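Local coordinates for protein putative antitoxin HigA3 (Mycobacterium tuberculosis H37Rv, PDB 6LTZ) that probably acts as the DNA-binding antitoxin of a type II toxin-antitoxin system, bending DNA as a dimer and pairing with the toxin HigB3, at residues R40-R45 with K69-G73; V56-M60 with A85-L90. All coordinates share one frame; numbering follows the deposited sequence.

Contact 1: residues R40-R45 with K69-G73; sequences RLAEIR and KLESG
Arg-45 and Glu-71 join the first helix of this HTH cro/C1-type domain to the end of helix 64-72 through a side-on, two-pronged salt bridge. Arg-45 NE gives its hydrogen to Glu-71 OE1 at 2.7 Å, and NH2 gives one to OE2 at 2.9 Å. Both bonds are nearly straight (168° and 166°), and each uses the syn lone pair of its oxygen. The guanidinium and carboxylate are nearly coplanar. Arg-45 has CG anti to its backbone N and bends at chi3 (57°), which turns NE and NH2 to the carboxylate. Arginine suits the place because its NE and NH2 can serve both oxygens at once; glutamate, extended beyond CG, is long enough to carry its charge across to helix 41-47.

These buried charges are well supplied with partners. Glu-71 OE1 also hydrogen-bonds Tyr-86 OH, OE2 also takes a bond from Gln-53 NE2, and Arg-45 sends NH1 to the backbone O of Ala-51. A glycerol, probably from the crystallisation liquor, meets NH2. Such a network would probably keep the carboxylate ionised and fix its rotation.

Apolar groups flank the ion pair. Ala-42 brings just a methyl, CB, to 3.7 Å from Glu-71 OE2, small enough for the helices to come close. Leu-41 sets CB against Glu-71 CG, while its CD1 reaches 3.4 Å from the O of Leu-70. At the exposed margin, Arg-40 lays its CG near the O of Glu-71. Arg-40 is also the N-cap residue of helix 41-47, and its N bonds Glu-43 OE1 at 3.2 Å.

Helix 80-89 covers this joint through Leu-83 and Tyr-86, helix 53-60 adds Gln-53 and Val-56 beside Arg-45, and Ile-44 packs on Val-105 of the second subunit.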
# COMPACT_ATOMS: atom_id res chain seq x y z
N ARG A 40 8.92 3.43 10.77
CA ARG A 40 9.91 2.68 9.99
C ARG A 40 9.55 1.18 9.83
O ARG A 40 9.00 0.57 10.75
CB ARG A 40 11.27 2.81 10.68
CG ARG A 40 12.39 3.38 9.84
CD ARG A 40 12.74 4.82 10.25
NE ARG A 40 13.01 4.97 11.68
CZ ARG A 40 13.20 6.14 12.28
NH1 ARG A 40 13.15 7.26 11.57
NH2 ARG A 40 13.43 6.20 13.59
N LEU A 41 9.89 0.57 8.69
CA LEU A 41 9.67 -0.87 8.54
C LEU A 41 10.55 -1.64 9.53
O LEU A 41 10.12 -2.65 10.08
CB LEU A 41 9.95 -1.32 7.11
CG LEU A 41 8.96 -0.84 6.05
CD1 LEU A 41 9.41 -1.26 4.66
CD2 LEU A 41 7.56 -1.37 6.33
N ALA A 42 11.76 -1.15 9.74
CA ALA A 42 12.72 -1.79 10.64
C ALA A 42 12.18 -1.92 12.07
O ALA A 42 12.40 -2.94 12.72
CB ALA A 42 14.03 -1.02 10.64
N GLU A 43 11.50 -0.88 12.54
CA GLU A 43 10.87 -0.87 13.86
C GLU A 43 9.97 -2.08 14.04
O GLU A 43 10.00 -2.78 15.06
CB GLU A 43 10.04 0.39 14.06
CG GLU A 43 10.67 1.48 14.90
CD GLU A 43 9.79 2.71 15.00
OE1 GLU A 43 9.50 3.32 13.95
OE2 GLU A 43 9.38 3.06 16.13
N ILE A 44 9.14 -2.29 13.02
CA ILE A 44 8.21 -3.40 12.95
C ILE A 44 8.94 -4.74 13.02
O ILE A 44 8.60 -5.59 13.84
CB ILE A 44 7.39 -3.32 11.64
CG1 ILE A 44 6.50 -2.08 11.67
CG2 ILE A 44 6.56 -4.56 11.43
CD1 ILE A 44 5.82 -1.78 10.35
N ARG A 45 9.95 -4.91 12.18
CA ARG A 45 10.73 -6.15 12.14
C ARG A 45 11.32 -6.47 13.51
O ARG A 45 11.18 -7.59 14.00
CB ARG A 45 11.85 -6.05 11.09
CG ARG A 45 12.78 -7.26 11.07
CD ARG A 45 13.68 -7.28 9.83
NE ARG A 45 14.50 -6.07 9.72
CZ ARG A 45 15.57 -5.81 10.47
NH1 ARG A 45 15.95 -6.68 11.40
NH2 ARG A 45 16.25 -4.69 10.29
N LYS A 69 17.17 -0.69 1.39
CA LYS A 69 16.52 0.50 0.86
C LYS A 69 15.06 0.59 1.32
O LYS A 69 14.54 1.68 1.53
CB LYS A 69 16.59 0.54 -0.66
CG LYS A 69 17.99 0.41 -1.23
CD LYS A 69 17.98 0.25 -2.75
CE LYS A 69 16.61 -0.22 -3.25
NZ LYS A 69 16.70 -0.96 -4.54
N LEU A 70 14.42 -0.56 1.48
CA LEU A 70 13.05 -0.61 1.99
C LEU A 70 12.95 -0.03 3.39
O LEU A 70 12.03 0.73 3.70
CB LEU A 70 12.53 -2.05 2.00
CG LEU A 70 11.74 -2.56 0.80
CD1 LEU A 70 11.14 -3.92 1.12
CD2 LEU A 70 10.66 -1.57 0.44
N GLU A 71 13.89 -0.41 4.25
CA GLU A 71 13.81 -0.05 5.65
C GLU A 71 14.39 1.33 5.93
O GLU A 71 14.10 1.93 6.96
CB GLU A 71 14.52 -1.10 6.51
CG GLU A 71 13.86 -2.47 6.46
CD GLU A 71 14.47 -3.44 7.45
OE1 GLU A 71 13.87 -4.52 7.66
OE2 GLU A 71 15.54 -3.13 8.01
N SER A 72 15.22 1.81 5.01
CA SER A 72 15.88 3.10 5.20
C SER A 72 15.23 4.19 4.36
O SER A 72 14.84 5.23 4.87
CB SER A 72 17.37 2.99 4.86
OG SER A 72 17.56 2.82 3.47
N GLY A 73 15.12 3.93 3.06
CA GLY A 73 14.66 4.92 2.12
C GLY A 73 13.20 5.28 2.24
O GLY A 73 12.47 4.77 3.09

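Contact 2: residues V56-M60 with A85-L90; sequences VAALM and AYVAAL
This is an apolar helix-helix contact within the helix-turn-helix domain, joining helix 53-60, the first helix of the predicted H-T-H motif, to helix 80-89. The axes of the short segments 56-60 and 85-89 pass 9.1 Å apart, at 114°, and no hydrogen bond links the two sides. Alanine suits such a crossing: Ala-89, whose side chain is a single methyl, receives neighbours from three residues of the other helix. Its CB lies 3.7 Å from Leu-59 CB and also touches Met-60 CG and Val-56 CG1.

Val-56 uses its two branches separately. With CG1 anti to the backbone N, that methyl meets Tyr-86 CD1 at 3.8 Å, while CG2 packs on CD2 of Leu-90. The tyrosine ring packs among apolar groups while its OH reaches past them to Glu-71. Leu-90 also packs on Phe-100 of the second subunit.

Methionine provides a flexible, unbranched reach. The chain of Met-60 runs out past Ala-89 and bends at its last torsion (chi3 65°), carrying CE to 4.1 Å from Ala-85 CB. Its sulfur makes a Met-aromatic contact at the ring edge: SD lies 5.3 Å from the centroid of the Tyr-86 ring, 76° off the normal.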
# COMPACT_ATOMS: atom_id res chain seq x y z
N VAL A 56 15.05 -11.72 6.08
CA VAL A 56 13.93 -11.20 5.29
C VAL A 56 14.23 -11.22 3.79
O VAL A 56 13.37 -11.60 2.99
CB VAL A 56 13.57 -9.76 5.71
CG1 VAL A 56 12.45 -9.21 4.82
CG2 VAL A 56 13.15 -9.73 7.17
N ALA A 57 15.45 -10.84 3.42
CA ALA A 57 15.84 -10.86 2.01
C ALA A 57 15.72 -12.26 1.42
O ALA A 57 15.24 -12.43 0.30
CB ALA A 57 17.26 -10.32 1.83
N ALA A 58 16.14 -13.26 2.19
CA ALA A 58 16.07 -14.64 1.74
C ALA A 58 14.61 -15.09 1.59
O ALA A 58 14.26 -15.77 0.63
CB ALA A 58 16.80 -15.56 2.69
N LEU A 59 13.78 -14.69 2.55
CA LEU A 59 12.37 -15.06 2.53
C LEU A 59 11.65 -14.43 1.34
O LEU A 59 10.79 -15.07 0.73
CB LEU A 59 11.70 -14.66 3.84
CG LEU A 59 12.09 -15.57 5.01
CD1 LEU A 59 11.80 -14.93 6.35
CD2 LEU A 59 11.35 -16.90 4.88
N MET A 60 12.01 -13.19 1.01
CA MET A 60 11.41 -12.47 -0.11
C MET A 60 12.02 -12.86 -1.45
O MET A 60 11.45 -12.56 -2.51
CB MET A 60 11.59 -10.96 0.08
CG MET A 60 10.85 -10.36 1.25
SD MET A 60 11.21 -8.61 1.42
CE MET A 60 10.51 -7.96 -0.09
N ALA A 85 5.02 -8.43 0.31
CA ALA A 85 5.98 -9.51 0.43
C ALA A 85 6.86 -9.36 1.66
O ALA A 85 7.23 -10.34 2.31
CB ALA A 85 6.84 -9.59 -0.82
N TYR A 86 7.20 -8.11 1.97
CA TYR A 86 8.01 -7.80 3.13
C TYR A 86 7.25 -8.16 4.41
O TYR A 86 7.76 -8.86 5.27
CB TYR A 86 8.40 -6.32 3.12
CG TYR A 86 9.19 -5.87 4.33
CD1 TYR A 86 10.58 -5.97 4.35
CD2 TYR A 86 8.55 -5.36 5.44
CE1 TYR A 86 11.30 -5.56 5.45
CE2 TYR A 86 9.26 -4.95 6.55
CZ TYR A 86 10.64 -5.05 6.55
OH TYR A 86 11.35 -4.64 7.65
N VAL A 87 6.01 -7.67 4.53
CA VAL A 87 5.20 -7.97 5.70
C VAL A 87 4.93 -9.48 5.80
O VAL A 87 4.96 -10.04 6.89
CB VAL A 87 3.86 -7.19 5.67
CG1 VAL A 87 2.94 -7.63 6.80
CG2 VAL A 87 4.13 -5.69 5.76
N ALA A 88 4.71 -10.13 4.66
CA ALA A 88 4.48 -11.57 4.66
C ALA A 88 5.71 -12.33 5.16
O ALA A 88 5.58 -13.35 5.85
CB ALA A 88 4.11 -12.04 3.27
N ALA A 89 6.90 -11.85 4.82
CA ALA A 89 8.13 -12.50 5.25
C ALA A 89 8.31 -12.38 6.76
O ALA A 89 8.92 -13.24 7.39
CB ALA A 89 9.33 -11.92 4.50
N LEU A 90 7.77 -11.31 7.34
CA LEU A 90 7.80 -11.13 8.78
C LEU A 90 6.74 -11.98 9.49
O LEU A 90 6.66 -12.00 10.71
CB LEU A 90 7.59 -9.65 9.13
CG LEU A 90 8.71 -8.71 8.69
CD1 LEU A 90 8.39 -7.27 9.10
CD2 LEU A 90 10.04 -9.16 9.28

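Contacts 1 and 2 tie four consecutive helices of one domain together in alternation: 41-47 with 64-72, and 53-60 with 80-89. Contact 1 is mainly buried, yet its centre is ionic; contact 2 is only partly buried, has no hydrogen bond and is made of apolar side chains and a methionine sulfur, with Val-56 and Tyr-86 inside and Leu-59 at the exposed margin. Within these two contacts, helix 64-72 is held chiefly by a salt bridge and helix 53-60 by apolar side chains. Tyr-86 belongs to contact 2 by its ring and to contact 1 by its hydroxyl. Arg-45 CD also packs 3.7 Å from Val-56 CG2, so the arginine's aliphatic part continues the hydrophobic layer up to the salt bridge.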